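Local coordinates for protein luciferase-like monooxygenase (Streptomyces bottropensis, PDB 4US5) that probably acts as a flavin-dependent monooxygenase of the bacterial luciferase family, inserting oxygen from molecular oxygen into an organic substrate, at residues 30-35 with 41-46; 143-148 with 182-187; 188-193 with 197-202; 247-252 with 257-262. All coordinates share one frame; numbering follows the deposited sequence.

Contact 1 (30-35 with 41-46); sequences ELARLA and ERFWVA
One face of the Phe43 ring lies against the methyl of Ala32, and its edge, near the ring plane, meets Leu31. The two backbones belong to a beta-alpha-beta unit of the TIM-barrel fold that the luciferase family shares: helix 21-38 follows strand 6-11 and returns the chain to strand 42-45, so the contact shows how a barrel strand is packed against the helix that precedes it. The methyl contact is a CH-pi interaction. CB of Ala32 stands 3.7 Å from the centroid of the Phe43 ring, 16° off the ring normal, displaced somewhat toward the rim and nearest to the CD2-CE2 side. The small side chain lets the helix backbone itself approach, with Ala32 CA 3.5 Å from Phe43 CE2. Phe43 reaches this place because CG is anti to the backbone N (chi1 -172°), which sends the ring outward from the strand to the helix. Around the pair, Ile66 of helix 59-68 touches both Ala32 and Phe43, while Val9 and Glu11 of the neighbouring strand 6-11 also touch the Phe43 side chain; Leu31, Ala32 and Phe43 are all buried. No hydrogen bond crosses between the segments, and the join rests on apolar packing. A serine in place of Phe43 would probably open a gap beneath helix 21-38, leaving the Ala32 methyl without its aromatic face and Leu31 without its edge partner. On that edge the branch carbon makes the approach, Leu31 CG lying 4.1 Å from Phe43 CE2.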
# COMPACT_ATOMS: atom_id res chain seq x y z
N GLU B 30 4.84 7.45 15.26
CA GLU B 30 5.58 7.85 16.42
C GLU B 30 6.01 6.64 17.28
O GLU B 30 7.18 6.52 17.71
CB GLU B 30 4.76 8.78 17.30
CG GLU B 30 5.62 9.44 18.37
CD GLU B 30 4.89 10.47 19.22
OE1 GLU B 30 3.63 10.55 19.17
OE2 GLU B 30 5.62 11.19 19.98
N LEU B 31 5.09 5.72 17.45
CA LEU B 31 5.40 4.50 18.22
C LEU B 31 6.43 3.66 17.50
O LEU B 31 7.35 3.11 18.13
CB LEU B 31 4.14 3.71 18.51
CG LEU B 31 4.34 2.40 19.25
CD1 LEU B 31 4.99 2.61 20.61
CD2 LEU B 31 3.00 1.68 19.40
N ALA B 32 6.33 3.54 16.18
CA ALA B 32 7.29 2.78 15.42
C ALA B 32 8.72 3.38 15.49
O ALA B 32 9.67 2.65 15.61
CB ALA B 32 6.87 2.67 13.97
N ARG B 33 8.82 4.70 15.40
CA ARG B 33 10.12 5.37 15.55
C ARG B 33 10.71 5.09 16.95
O ARG B 33 11.90 4.75 17.08
CB ARG B 33 9.97 6.86 15.34
CG ARG B 33 9.71 7.30 13.91
CD ARG B 33 9.69 8.84 13.96
NE ARG B 33 9.29 9.50 12.74
CZ ARG B 33 8.21 10.26 12.63
NH1 ARG B 33 7.38 10.42 13.66
NH2 ARG B 33 7.94 10.84 11.47
N LEU B 34 9.87 5.16 17.97
CA LEU B 34 10.32 4.83 19.34
C LEU B 34 10.78 3.40 19.44
O LEU B 34 11.88 3.11 19.95
CB LEU B 34 9.24 5.13 20.35
CG LEU B 34 9.59 4.82 21.81
CD1 LEU B 34 10.78 5.70 22.27
CD2 LEU B 34 8.42 5.06 22.70
N ALA B 35 9.96 2.48 18.93
CA ALA B 35 10.28 1.08 18.96
C ALA B 35 11.56 0.77 18.21
O ALA B 35 12.38 -0.07 18.64
CB ALA B 35 9.11 0.27 18.42
N GLU B 41 12.18 -5.74 17.97
CA GLU B 41 12.56 -6.57 16.82
C GLU B 41 11.79 -6.26 15.55
O GLU B 41 12.38 -6.15 14.47
CB GLU B 41 12.39 -8.07 17.10
CG GLU B 41 13.15 -8.57 18.28
CD GLU B 41 14.65 -8.45 18.14
OE1 GLU B 41 15.16 -8.64 16.99
OE2 GLU B 41 15.27 -8.08 19.17
N ARG B 42 10.45 -6.17 15.67
CA ARG B 42 9.56 -5.93 14.53
C ARG B 42 8.35 -5.11 14.94
O ARG B 42 7.98 -5.08 16.12
CB ARG B 42 9.11 -7.23 13.84
CG ARG B 42 8.14 -8.12 14.64
CD ARG B 42 8.12 -9.55 14.13
NE ARG B 42 9.33 -10.30 14.50
CZ ARG B 42 10.15 -10.91 13.64
NH1 ARG B 42 9.97 -10.83 12.32
NH2 ARG B 42 11.18 -11.60 14.10
N PHE B 43 7.75 -4.47 13.96
CA PHE B 43 6.58 -3.64 14.16
C PHE B 43 5.55 -4.15 13.15
O PHE B 43 5.76 -4.03 11.93
CB PHE B 43 6.92 -2.19 13.88
CG PHE B 43 5.80 -1.21 14.25
CD1 PHE B 43 4.74 -1.00 13.38
CD2 PHE B 43 5.81 -0.56 15.45
CE1 PHE B 43 3.73 -0.14 13.71
CE2 PHE B 43 4.81 0.32 15.78
CZ PHE B 43 3.77 0.54 14.90
N TRP B 44 4.48 -4.74 13.64
CA TRP B 44 3.45 -5.24 12.77
C TRP B 44 2.22 -4.36 12.80
O TRP B 44 1.84 -3.85 13.85
CB TRP B 44 3.06 -6.65 13.20
CG TRP B 44 3.99 -7.71 12.78
CD1 TRP B 44 5.12 -7.57 12.02
CD2 TRP B 44 3.92 -9.08 13.14
NE1 TRP B 44 5.72 -8.78 11.84
CE2 TRP B 44 4.99 -9.74 12.50
CE3 TRP B 44 3.02 -9.83 13.91
CZ2 TRP B 44 5.24 -11.09 12.66
CZ3 TRP B 44 3.26 -11.19 14.06
CH2 TRP B 44 4.34 -11.81 13.41
N VAL B 45 1.56 -4.26 11.66
CA VAL B 45 0.32 -3.50 11.53
C VAL B 45 -0.82 -4.49 11.22
O VAL B 45 -0.72 -5.26 10.25
CB VAL B 45 0.41 -2.45 10.42
CG1 VAL B 45 -0.88 -1.63 10.31
CG2 VAL B 45 1.59 -1.53 10.66
N ALA B 46 -1.91 -4.42 11.99
CA ALA B 46 -3.05 -5.33 11.87
C ALA B 46 -4.06 -4.77 10.87
O ALA B 46 -4.03 -3.60 10.53
CB ALA B 46 -3.67 -5.59 13.22

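Contact 2 (143-148 with 182-187); sequences QLRAYL and ARLGLP
A side chain gripping the end of a helix makes this contact: Arg145, on helix 134-147, reaches across to the C-terminal turn of helix 175-184 and binds the backbone carbonyl of Leu184. It sits on the outer layer of the barrel, where the second helix gives way to the loop leading into strand 188-191. The guanidinium meets the carbonyl end-on, both terminal nitrogens converging on one oxygen. NH2 of Arg145 is 2.7 Å from O of Leu184, with an N-H...O angle of 153°; NH1 of Arg145 makes the longer, more bent bond at 3.0 Å to the same Leu184 oxygen. That oxygen lies almost exactly in the guanidinium plane. NH1 arrives in the carbonyl plane on a lone pair, whereas NH2 is tilted 25° from it. The first two torsions of Arg145 are extended, and a bend at chi3 (-127°) turns its planar head to meet the oxygen. Leu186 adds an apolar neighbour, its CD2 3.2 Å from Arg145 NH2 and placed obliquely to the group. Leu168 of strand 167-172 touches both Arg145 and Leu186 from the barrel side. A methionine in place of Arg145 would probably leave the Leu184 carbonyl without its two donors and weaken the tie between the helices. The positive charge beside a helix C-terminus is probably favourable to the helix dipole. Gly185, with positive phi, occupies the C' position of a Schellman motif, and the gripped carbonyl is that of Leu184, the residue just before it.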
# COMPACT_ATOMS: atom_id res chain seq x y z
N GLN B 143 -0.43 -21.05 -2.23
CA GLN B 143 -0.38 -20.28 -3.47
C GLN B 143 0.52 -19.05 -3.32
O GLN B 143 1.31 -18.72 -4.20
CB GLN B 143 -1.75 -19.79 -3.85
CG GLN B 143 -2.71 -20.77 -4.46
CD GLN B 143 -3.94 -20.03 -4.95
OE1 GLN B 143 -4.83 -19.70 -4.16
NE2 GLN B 143 -3.97 -19.68 -6.23
N LEU B 144 0.37 -18.36 -2.20
CA LEU B 144 1.19 -17.17 -1.91
C LEU B 144 2.66 -17.55 -1.89
O LEU B 144 3.49 -16.88 -2.47
CB LEU B 144 0.76 -16.56 -0.58
CG LEU B 144 1.57 -15.41 -0.03
CD1 LEU B 144 1.67 -14.28 -1.05
CD2 LEU B 144 0.91 -14.92 1.26
N ARG B 145 2.99 -18.61 -1.16
CA ARG B 145 4.39 -19.07 -1.05
C ARG B 145 4.94 -19.40 -2.44
O ARG B 145 6.08 -19.04 -2.74
CB ARG B 145 4.45 -20.26 -0.06
CG ARG B 145 5.78 -20.74 0.45
CD ARG B 145 5.52 -21.97 1.33
NE ARG B 145 6.12 -21.87 2.64
CZ ARG B 145 5.90 -22.75 3.63
NH1 ARG B 145 5.09 -23.77 3.45
NH2 ARG B 145 6.52 -22.60 4.79
N ALA B 146 4.12 -19.99 -3.30
CA ALA B 146 4.52 -20.30 -4.66
C ALA B 146 4.75 -19.04 -5.49
O ALA B 146 5.71 -18.95 -6.24
CB ALA B 146 3.48 -21.19 -5.34
N TYR B 147 3.89 -18.04 -5.33
CA TYR B 147 4.10 -16.79 -6.06
C TYR B 147 5.36 -16.08 -5.60
O TYR B 147 6.03 -15.41 -6.38
CB TYR B 147 2.90 -15.87 -5.93
CG TYR B 147 1.70 -16.29 -6.75
CD1 TYR B 147 1.81 -16.55 -8.10
CD2 TYR B 147 0.45 -16.33 -6.18
CE1 TYR B 147 0.70 -16.87 -8.85
CE2 TYR B 147 -0.66 -16.66 -6.91
CZ TYR B 147 -0.53 -16.94 -8.24
OH TYR B 147 -1.62 -17.24 -8.95
N LEU B 148 5.71 -16.24 -4.34
CA LEU B 148 6.92 -15.65 -3.80
C LEU B 148 8.20 -16.45 -4.16
O LEU B 148 9.29 -16.03 -3.83
CB LEU B 148 6.81 -15.49 -2.27
CG LEU B 148 5.78 -14.43 -1.84
CD1 LEU B 148 5.53 -14.50 -0.35
CD2 LEU B 148 6.26 -13.03 -2.24
N ALA B 182 2.50 -25.48 12.04
CA ALA B 182 3.44 -26.59 12.23
C ALA B 182 3.60 -27.43 10.96
O ALA B 182 4.71 -27.68 10.51
CB ALA B 182 2.96 -27.47 13.37
N ARG B 183 2.47 -27.80 10.39
CA ARG B 183 2.43 -28.60 9.19
C ARG B 183 3.22 -27.94 8.06
O ARG B 183 3.93 -28.61 7.30
CB ARG B 183 0.98 -28.84 8.80
CG ARG B 183 0.74 -29.70 7.59
CD ARG B 183 -0.74 -30.05 7.45
NE ARG B 183 -1.48 -28.90 6.96
CZ ARG B 183 -2.47 -28.26 7.59
NH1 ARG B 183 -2.90 -28.65 8.81
NH2 ARG B 183 -3.04 -27.22 7.01
N LEU B 184 3.08 -26.63 7.95
CA LEU B 184 3.64 -25.88 6.83
C LEU B 184 5.04 -25.36 7.09
O LEU B 184 5.68 -24.78 6.21
CB LEU B 184 2.70 -24.71 6.46
CG LEU B 184 1.32 -25.14 5.96
CD1 LEU B 184 0.38 -23.95 5.90
CD2 LEU B 184 1.43 -25.81 4.60
N GLY B 185 5.53 -25.54 8.31
CA GLY B 185 6.85 -25.10 8.68
C GLY B 185 6.97 -23.59 8.71
O GLY B 185 7.99 -23.04 8.33
N LEU B 186 5.92 -22.93 9.17
CA LEU B 186 5.92 -21.47 9.22
C LEU B 186 6.19 -20.92 10.59
O LEU B 186 5.73 -21.49 11.59
CB LEU B 186 4.57 -20.95 8.76
CG LEU B 186 4.34 -21.10 7.28
CD1 LEU B 186 2.88 -20.81 6.97
CD2 LEU B 186 5.26 -20.20 6.48
N PRO B 187 6.85 -19.75 10.66
CA PRO B 187 6.89 -18.99 11.89
C PRO B 187 5.44 -18.66 12.29
O PRO B 187 4.59 -18.49 11.43
CB PRO B 187 7.67 -17.73 11.50
CG PRO B 187 8.47 -18.10 10.31
CD PRO B 187 7.63 -19.09 9.58

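Contact 3 (188-193 with 197-202); sequences YAYAHF and QFTREA
Thr199 meets two side chains of the facing segment at once: its hydroxyl bonds to the ring of His192 and also lies against the ring of Tyr190. The contact joins strand 188-191 to the start of helix 199-209, the strand-to-helix half of a beta-alpha-beta unit of the TIM barrel, which runs on to strand 221-229. The His192 bond is short, ND1 to Thr199 OG1 measuring 2.7 Å, and nearly straight; the oxygen sits at the edge of the imidazole, near its plane, and the two side chains meet at about a right angle. Thr199 has OG1 anti to its carbonyl carbon (chi1 -55°), which turns the hydroxyl to the histidine and sends CG2 off on another branch. Tyr190 passes obliquely beneath the helix start, its CE2 3.3 Å from Thr199 OG1, while its hydroxyl oxygen comes 3.5 Å from CB of Phe198 at the N-cap. Farther out, this phenol is hydrogen-bonded to the carbonyl of Thr195 in the loop between the segments, and that same carbonyl takes a weak bond from Thr199 OG1. The other ring nitrogen of His192, NE2, is bonded to the carbonyl of Pro284, so the imidazole is held at both nitrogens and its rotation is fixed. Along the other edge of the tyrosine ring, on the same side of its plane as the threonine oxygen, Ala202 CB lies 3.3 Å from Tyr190 CE1.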
# COMPACT_ATOMS: atom_id res chain seq x y z
N TYR B 188 5.17 -18.61 13.60
CA TYR B 188 3.84 -18.57 14.11
C TYR B 188 3.72 -17.58 15.24
O TYR B 188 4.53 -17.59 16.14
CB TYR B 188 3.47 -19.97 14.62
CG TYR B 188 2.08 -20.10 15.16
CD1 TYR B 188 0.99 -19.86 14.38
CD2 TYR B 188 1.85 -20.54 16.48
CE1 TYR B 188 -0.31 -20.04 14.86
CE2 TYR B 188 0.57 -20.69 16.99
CZ TYR B 188 -0.51 -20.46 16.18
OH TYR B 188 -1.78 -20.64 16.65
N ALA B 189 2.69 -16.74 15.19
CA ALA B 189 2.41 -15.81 16.26
C ALA B 189 1.02 -16.09 16.81
O ALA B 189 0.03 -15.99 16.10
CB ALA B 189 2.51 -14.40 15.76
N TYR B 190 0.96 -16.46 18.08
CA TYR B 190 -0.31 -16.77 18.75
C TYR B 190 -0.85 -15.61 19.53
O TYR B 190 -0.18 -15.07 20.43
CB TYR B 190 -0.16 -17.97 19.71
CG TYR B 190 -1.49 -18.44 20.28
CD1 TYR B 190 -2.27 -19.33 19.59
CD2 TYR B 190 -1.95 -17.99 21.51
CE1 TYR B 190 -3.49 -19.77 20.11
CE2 TYR B 190 -3.16 -18.41 22.04
CZ TYR B 190 -3.94 -19.30 21.31
OH TYR B 190 -5.14 -19.72 21.82
N ALA B 191 -2.10 -15.27 19.28
CA ALA B 191 -2.79 -14.20 20.00
C ALA B 191 -3.38 -14.64 21.34
O ALA B 191 -4.58 -14.89 21.46
CB ALA B 191 -3.88 -13.56 19.12
N HIS B 192 -2.55 -14.59 22.37
CA HIS B 192 -2.96 -14.94 23.71
C HIS B 192 -4.12 -14.06 24.18
O HIS B 192 -5.05 -14.54 24.86
CB HIS B 192 -1.79 -14.83 24.65
CG HIS B 192 -2.20 -14.85 26.08
ND1 HIS B 192 -2.58 -16.00 26.73
CD2 HIS B 192 -2.44 -13.83 26.93
CE1 HIS B 192 -2.97 -15.70 27.95
NE2 HIS B 192 -2.83 -14.39 28.12
N PHE B 193 -4.07 -12.79 23.80
CA PHE B 193 -5.05 -11.83 24.27
C PHE B 193 -6.41 -12.07 23.65
O PHE B 193 -7.41 -11.54 24.11
CB PHE B 193 -4.58 -10.39 24.00
CG PHE B 193 -4.51 -10.02 22.54
CD1 PHE B 193 -3.41 -10.36 21.78
CD2 PHE B 193 -5.51 -9.27 21.94
CE1 PHE B 193 -3.32 -10.01 20.45
CE2 PHE B 193 -5.43 -8.92 20.61
CZ PHE B 193 -4.33 -9.27 19.86
N GLN B 197 -7.65 -19.08 26.67
CA GLN B 197 -7.97 -20.44 27.15
C GLN B 197 -7.08 -21.53 26.52
O GLN B 197 -6.91 -22.57 27.11
CB GLN B 197 -9.46 -20.76 26.95
CG GLN B 197 -9.91 -20.81 25.50
CD GLN B 197 -10.51 -19.50 25.02
OE1 GLN B 197 -10.01 -18.38 25.34
NE2 GLN B 197 -11.59 -19.61 24.25
N PHE B 198 -6.50 -21.29 25.35
CA PHE B 198 -5.73 -22.31 24.65
C PHE B 198 -4.27 -21.99 24.37
O PHE B 198 -3.60 -22.69 23.63
CB PHE B 198 -6.44 -22.65 23.33
CG PHE B 198 -7.84 -23.21 23.51
CD1 PHE B 198 -8.03 -24.37 24.24
CD2 PHE B 198 -8.92 -22.64 22.88
CE1 PHE B 198 -9.29 -24.91 24.41
CE2 PHE B 198 -10.20 -23.18 23.03
CZ PHE B 198 -10.38 -24.32 23.80
N THR B 199 -3.76 -20.92 24.98
CA THR B 199 -2.40 -20.49 24.70
C THR B 199 -1.37 -21.59 24.92
O THR B 199 -0.56 -21.89 24.03
CB THR B 199 -2.03 -19.28 25.59
OG1 THR B 199 -3.01 -18.25 25.38
CG2 THR B 199 -0.64 -18.75 25.23
N ARG B 200 -1.37 -22.20 26.10
CA ARG B 200 -0.40 -23.24 26.39
C ARG B 200 -0.51 -24.41 25.41
O ARG B 200 0.51 -24.84 24.84
CB ARG B 200 -0.55 -23.71 27.84
CG ARG B 200 0.42 -24.83 28.21
CD ARG B 200 0.21 -25.25 29.64
NE ARG B 200 0.72 -24.27 30.61
CZ ARG B 200 1.98 -24.16 31.00
NH1 ARG B 200 2.92 -24.90 30.45
NH2 ARG B 200 2.31 -23.30 31.92
N GLU B 201 -1.70 -24.89 25.17
CA GLU B 201 -1.90 -26.02 24.26
C GLU B 201 -1.47 -25.69 22.84
O GLU B 201 -0.81 -26.50 22.17
CB GLU B 201 -3.37 -26.51 24.26
CG GLU B 201 -3.63 -27.67 23.32
CD GLU B 201 -5.08 -28.12 23.24
OE1 GLU B 201 -5.93 -27.63 24.01
OE2 GLU B 201 -5.37 -28.99 22.40
N ALA B 202 -1.86 -24.51 22.37
CA ALA B 202 -1.52 -24.08 21.02
C ALA B 202 -0.03 -24.00 20.80
O ALA B 202 0.47 -24.52 19.81
CB ALA B 202 -2.20 -22.75 20.68

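Contact 4 (247-252 with 257-262); sequences HRRMSQ and LLPPAD
Helix 233-251 ends over the run of backbone that leads into helix 261-268, and the nearest CA atoms, those of Arg249 and Pro259, stay 10.0 Å apart, so a long side chain has to span the interval. Arg249 does this with an extended chain from CG to NE, and its flat head comes to lie with one face against the Pro259 ring. The closest approach is between NH1 of Arg249 and CB of Pro259, at 3.7 Å, the two side chains sliding past each other in opposite directions. At the guanidinium edge, two waters lie in its plane. The first accepts from NH1 of Arg249 at 2.9 Å and donates to the carbonyl O of Leu257; the second accepts from Arg249 NH1 at 2.8 Å and lies 2.9 Å from Leu257 O. These are water-mediated links rather than a direct bond, since Arg249 NH1 and Leu257 O are 4.0 Å apart. Within the luciferase-like TIM-barrel fold, the contact joins the end of a long helix to the segment leading into the next one, by packing and water bridges. Leu245, earlier on helix 233-251, also touches Pro259, and the carbonyl of Pro259 is hydrogen-bonded to Thr242 OG1 of the same helix. Asp254, in the short loop between the segments, forms a long and weak ion pair with NE of Arg249. At the helix end, Ser251 OG donates to Arg248 O at 2.6 Å.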
# COMPACT_ATOMS: atom_id res chain seq x y z
N HIS B 247 -14.53 -3.06 27.27
CA HIS B 247 -15.18 -4.36 27.29
C HIS B 247 -16.60 -4.34 27.87
O HIS B 247 -17.46 -5.04 27.40
CB HIS B 247 -14.36 -5.40 28.06
CG HIS B 247 -13.46 -6.18 27.19
ND1 HIS B 247 -12.25 -5.68 26.76
CD2 HIS B 247 -13.59 -7.39 26.61
CE1 HIS B 247 -11.68 -6.55 25.95
NE2 HIS B 247 -12.45 -7.62 25.88
N ARG B 248 -16.80 -3.58 28.95
CA ARG B 248 -18.15 -3.44 29.54
C ARG B 248 -19.08 -2.94 28.46
O ARG B 248 -20.18 -3.48 28.27
CB ARG B 248 -18.14 -2.46 30.72
CG ARG B 248 -19.54 -2.04 31.16
CD ARG B 248 -19.52 -1.05 32.31
NE ARG B 248 -19.22 -1.68 33.59
CZ ARG B 248 -19.17 -1.03 34.75
NH1 ARG B 248 -19.41 0.27 34.80
NH2 ARG B 248 -18.91 -1.69 35.86
N ARG B 249 -18.63 -1.91 27.75
CA ARG B 249 -19.47 -1.25 26.77
C ARG B 249 -19.77 -2.16 25.60
O ARG B 249 -20.90 -2.26 25.18
CB ARG B 249 -18.79 0.03 26.27
CG ARG B 249 -18.83 1.17 27.25
CD ARG B 249 -18.12 2.36 26.63
NE ARG B 249 -18.18 3.56 27.41
CZ ARG B 249 -17.63 4.71 27.03
NH1 ARG B 249 -16.90 4.77 25.90
NH2 ARG B 249 -17.74 5.77 27.79
N MSE B 250 -18.76 -2.86 25.11
CA MSE B 250 -18.98 -3.77 23.99
C MSE B 250 -19.93 -4.89 24.38
O MSE B 250 -20.74 -5.33 23.56
CB MSE B 250 -17.66 -4.36 23.48
CG MSE B 250 -16.73 -3.30 22.87
SE MSE B 250 -17.39 -2.60 21.15
CE MSE B 250 -16.94 -4.13 19.96
N SER B 251 -19.86 -5.35 25.63
CA SER B 251 -20.75 -6.43 26.07
C SER B 251 -22.21 -5.98 26.07
O SER B 251 -23.11 -6.80 26.03
CB SER B 251 -20.36 -6.97 27.46
OG SER B 251 -20.67 -6.07 28.51
N GLN B 252 -22.43 -4.66 26.10
CA GLN B 252 -23.79 -4.08 26.11
C GLN B 252 -24.21 -3.55 24.73
O GLN B 252 -25.27 -2.92 24.60
CB GLN B 252 -23.83 -2.95 27.13
CG GLN B 252 -23.55 -3.39 28.56
CD GLN B 252 -23.38 -2.24 29.49
OE1 GLN B 252 -22.40 -1.49 29.42
NE2 GLN B 252 -24.36 -2.05 30.36
N LEU B 257 -15.40 4.86 20.61
CA LEU B 257 -13.98 4.99 20.64
C LEU B 257 -13.44 4.64 22.03
O LEU B 257 -14.19 4.66 23.01
CB LEU B 257 -13.57 6.40 20.25
CG LEU B 257 -14.12 6.95 18.91
CD1 LEU B 257 -13.52 8.33 18.66
CD2 LEU B 257 -13.84 6.02 17.74
N LEU B 258 -12.13 4.30 22.12
CA LEU B 258 -11.54 4.00 23.41
C LEU B 258 -11.75 5.17 24.39
O LEU B 258 -11.42 6.31 24.09
CB LEU B 258 -10.05 3.70 23.30
CG LEU B 258 -9.58 2.36 22.72
CD1 LEU B 258 -8.07 2.19 23.03
CD2 LEU B 258 -10.34 1.20 23.26
N PRO B 259 -12.32 4.88 25.59
CA PRO B 259 -12.58 5.98 26.54
C PRO B 259 -11.34 6.47 27.32
O PRO B 259 -10.38 5.70 27.55
CB PRO B 259 -13.59 5.36 27.49
CG PRO B 259 -13.30 3.90 27.48
CD PRO B 259 -12.83 3.59 26.08
N PRO B 260 -11.38 7.72 27.80
CA PRO B 260 -10.25 8.23 28.59
C PRO B 260 -10.13 7.49 29.91
O PRO B 260 -11.14 7.04 30.46
CB PRO B 260 -10.57 9.72 28.78
CG PRO B 260 -11.86 9.99 28.10
CD PRO B 260 -12.44 8.72 27.58
N ALA B 261 -8.90 7.39 30.41
CA ALA B 261 -8.61 6.59 31.59
C ALA B 261 -9.40 7.05 32.82
O ALA B 261 -9.98 6.23 33.53
CB ALA B 261 -7.10 6.61 31.87
N ASP B 262 -9.37 8.34 33.11
CA ASP B 262 -9.98 8.84 34.36
C ASP B 262 -11.49 8.65 34.37
O ASP B 262 -12.06 8.15 35.34
CB ASP B 262 -9.59 10.29 34.61
CG ASP B 262 -8.12 10.44 34.99
OD1 ASP B 262 -7.60 9.57 35.72
OD2 ASP B 262 -7.49 11.42 34.57
O HOH W 1 -15.56 6.76 24.25
O HOH W 2 -15.86 2.69 24.34

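How the contacts relate
Contacts 1 to 4 come one after another along the chain, all inside the single luciferase-like TIM-barrel range. Contacts 1 and 3 both join a strand of the same parallel sheet to a neighbouring helix and lie on opposite sides of the chain's centre, about 22 Å between centres; they nevertheless touch inside the barrel, through Trp44 and Ala189. Contact 2 feeds directly into contact 3, since helix 175-184 and strand 188-191 follow each other in sequence. Contact 4 is more peripheral, about 38 Å from contact 2 between centres. Together they sample the principle of the fold: strands inside, helices outside, with helix ends and loops tied together in the outer layer.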